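Local structure of SAHS1 (Ramazzottius varieornatus, 5XNA) at residues K40-I45 with S57-N62. The protein is a secreted, heat-soluble, tardigrade-specific protein that acts as a molecular shield when water is scarce. Numbering follows the deposited sequence. Where two conformers were deposited one is given.
With MG (magnesium ion), chain E; SHV (heptanoic acid), chain O; EDO (1,2-ethanediol), chain F.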
loop_
_atom_site.group_PDB
_atom_site.type_symbol
_atom_site.label_atom_id
_atom_site.label_comp_id
_atom_site.label_asym_id
_atom_site.label_seq_id
_atom_site.Cartn_x
_atom_site.Cartn_y
_atom_site.Cartn_z
ATOM N N LYS A 40 -23.906 3.903 11.797
ATOM C CA LYS A 40 -23.065 4.185 12.951
ATOM C C LYS A 40 -22.097 3.033 13.174
ATOM O O LYS A 40 -22.509 1.876 13.286
ATOM C CB LYS A 40 -23.942 4.413 14.185
ATOM C CG LYS A 40 -23.207 4.684 15.486
ATOM C CD LYS A 40 -22.420 6.003 15.474
ATOM C CE LYS A 40 -23.274 7.177 15.026
ATOM N NZ LYS A 40 -22.570 8.472 15.240
ATOM N N THR A 41 -20.811 3.355 13.213
ATOM C CA THR A 41 -19.738 2.372 13.231
ATOM C C THR A 41 -18.755 2.770 14.318
ATOM O O THR A 41 -18.464 3.956 14.485
ATOM C CB THR A 41 -19.029 2.298 11.854
ATOM O OG1 THR A 41 -19.971 1.896 10.851
ATOM C CG2 THR A 41 -17.841 1.301 11.871
ATOM N N PHE A 42 -18.267 1.790 15.074
ATOM C CA PHE A 42 -17.300 2.048 16.128
ATOM C C PHE A 42 -16.029 1.271 15.845
ATOM O O PHE A 42 -16.076 0.102 15.443
ATOM C CB PHE A 42 -17.826 1.661 17.511
ATOM C CG PHE A 42 -19.084 2.379 17.903
ATOM C CD1 PHE A 42 -20.315 1.903 17.494
ATOM C CD2 PHE A 42 -19.032 3.518 18.689
ATOM C CE1 PHE A 42 -21.488 2.558 17.852
ATOM C CE2 PHE A 42 -20.194 4.177 19.045
ATOM C CZ PHE A 42 -21.427 3.690 18.622
ATOM N N HIS A 43 -14.894 1.934 16.044
ATOM C CA HIS A 43 -13.592 1.285 16.051
ATOM C C HIS A 43 -13.005 1.483 17.438
ATOM O O HIS A 43 -12.850 2.622 17.888
ATOM C CB HIS A 43 -12.644 1.877 14.995
ATOM C CG HIS A 43 -12.986 1.505 13.588
ATOM N ND1 HIS A 43 -12.556 0.336 13.002
ATOM C CD2 HIS A 43 -13.703 2.157 12.642
ATOM C CE1 HIS A 43 -13.005 0.273 11.760
ATOM N NE2 HIS A 43 -13.698 1.370 11.517
ATOM N N LYS A 44 -12.698 0.384 18.120
ATOM C CA LYS A 44 -12.020 0.441 19.409
ATOM C C LYS A 44 -10.695 -0.283 19.256
ATOM O O LYS A 44 -10.661 -1.439 18.821
ATOM C CB LYS A 44 -12.873 -0.183 20.524
ATOM C CG LYS A 44 -14.199 0.538 20.730
ATOM C CD LYS A 44 -15.054 -0.101 21.831
ATOM C CE LYS A 44 -16.420 0.563 21.877
ATOM N NZ LYS A 44 -17.363 -0.122 22.805
ATOM N N ILE A 45 -9.604 0.410 19.564
ATOM C CA ILE A 45 -8.267 -0.141 19.421
ATOM C C ILE A 45 -7.532 0.062 20.732
ATOM O O ILE A 45 -7.432 1.194 21.223
ATOM C CB ILE A 45 -7.495 0.514 18.267
ATOM C CG1 ILE A 45 -8.300 0.391 16.967
ATOM C CG2 ILE A 45 -6.136 -0.126 18.137
ATOM C CD1 ILE A 45 -7.728 1.188 15.767
ATOM N N SER A 57 -17.521 -2.487 15.261
ATOM C CA SER A 57 -18.925 -2.788 15.507
ATOM C C SER A 57 -19.822 -1.876 14.684
ATOM O O SER A 57 -19.589 -0.667 14.601
ATOM C CB SER A 57 -19.270 -2.670 16.991
ATOM O OG SER A 57 -19.020 -1.380 17.470
ATOM N N VAL A 58 -20.834 -2.477 14.059
ATOM C CA VAL A 58 -21.910 -1.768 13.366
ATOM C C VAL A 58 -23.211 -2.292 13.972
ATOM O O VAL A 58 -23.764 -3.294 13.485
ATOM C CB VAL A 58 -21.869 -1.981 11.840
ATOM C CG1 VAL A 58 -22.875 -1.029 11.150
ATOM C CG2 VAL A 58 -20.473 -1.740 11.286
ATOM N N PRO A 59 -23.718 -1.660 15.034
ATOM C CA PRO A 59 -24.894 -2.206 15.732
ATOM C C PRO A 59 -26.125 -2.377 14.852
ATOM O O PRO A 59 -26.830 -3.379 15.011
ATOM C CB PRO A 59 -25.121 -1.179 16.849
ATOM C CG PRO A 59 -23.745 -0.656 17.125
ATOM C CD PRO A 59 -23.135 -0.522 15.772
ATOM N N ASP A 60 -26.406 -1.440 13.933
ATOM C CA ASP A 60 -27.556 -1.610 13.039
ATOM C C ASP A 60 -27.502 -2.934 12.294
ATOM O O ASP A 60 -28.548 -3.507 11.953
ATOM C CB ASP A 60 -27.623 -0.493 11.991
ATOM C CG ASP A 60 -28.074 0.838 12.551
ATOM O OD1 ASP A 60 -28.588 0.887 13.684
ATOM O OD2 ASP A 60 -27.923 1.846 11.824
ATOM N N LYS A 61 -26.297 -3.409 11.979
ATOM C CA LYS A 61 -26.097 -4.601 11.184
ATOM C C LYS A 61 -25.678 -5.795 12.033
ATOM O O LYS A 61 -25.246 -6.812 11.483
ATOM C CB LYS A 61 -25.071 -4.313 10.087
ATOM C CG LYS A 61 -25.532 -3.202 9.164
ATOM C CD LYS A 61 -24.599 -2.998 8.002
ATOM C CE LYS A 61 -24.941 -1.711 7.254
ATOM N NZ LYS A 61 -26.332 -1.770 6.718
ATOM N N ASN A 62 -25.819 -5.697 13.352
ATOM C CA ASN A 62 -25.510 -6.793 14.266
ATOM C C ASN A 62 -24.124 -7.354 13.993
ATOM O O ASN A 62 -23.900 -8.564 14.033
ATOM C CB ASN A 62 -26.583 -7.875 14.161
ATOM C CG ASN A 62 -27.960 -7.301 14.342
ATOM O OD1 ASN A 62 -28.756 -7.184 13.393
ATOM N ND2 ASN A 62 -28.222 -6.865 15.541
HETATM MG MG MG E . -14.688 2.108 9.809
HETATM C C1 SHV O . -15.838 0.464 8.520
HETATM O O1 SHV O . -14.736 -0.028 8.877
HETATM O O2 SHV O . -15.897 1.681 8.201
HETATM C C2 SHV O . -17.090 -0.414 8.478
HETATM C C3 SHV O . -17.352 -0.885 7.047
HETATM C C4 SHV O . -16.495 -2.113 6.747
HETATM C C5 SHV O . -16.619 -2.490 5.271
HETATM C C6 SHV O . -15.231 -2.808 4.714
HETATM C C7 SHV O . -15.296 -3.990 3.749
HETATM C C1 EDO F . -22.593 12.064 13.969
HETATM O O1 EDO F . -22.640 11.361 15.218
HETATM C C2 EDO F . -21.685 13.286 14.082
HETATM O O2 EDO F . -21.667 13.998 12.836
HETATM O O HOH W 1 -25.151 1.069 13.433
HETATM O O HOH W 2 -26.792 4.293 12.058
#
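Phe42 and Ser57 pair across two antiparallel strands as a hydrogen-bonded pair: Phe42 N donates a hydrogen bond to Ser57 O at 2.8 Å, N-H...O 164°, and Ser57 N returns a bond to Phe42 O at 3.0 Å. A CA-H...O contact from Thr41 CA adds to the load on Ser57 O. The two side chains leave on the same face of the sheet, and there the packing is close. Ser57 OG, placed between its own backbone N and carbonyl carbon (chi1 60°), comes within 3.3 Å of Phe42 CB and approaches the ring obliquely. Farther along, Pro59 CG meets the ring at its edge, 4.0 Å from Phe42 CE1. Were Phe42 reduced to an alanine, CB could stay against Ser57 OG, but the loss of the ring would probably leave Pro59 CG without its aromatic partner here and open a gap beside the serine hydroxyl.

Strands 42-47 and 52-58 form a hairpin of the fatty-acid-binding-protein-like barrel, and the opposite face of this pair turns to the ligand. There Thr41 OG1 sits 3.7 Å from Val58 CG2, its strongest polar partner being His39 O, while Thr41 CG2 lies near heptanoic acid C2. His43 NE2 binds the magnesium ion at 2.1 Å, together with both carboxylate oxygens of the heptanoic acid and Tyr134 OH.

Past Lys40 O, which still touches Pro59 CD, the segments part, and two waters bridge Lys40 and Asp60. One water donates to Lys40 O and accepts from Asp60 N; a second accepts from Lys40 N and donates to Asp60 OD2 at 2.7 Å. The Lys40 side chain, bent at chi2 and chi3, leads away from 57-62 to a salt bridge with Glu13 and a hydrogen bond to Ser14 O.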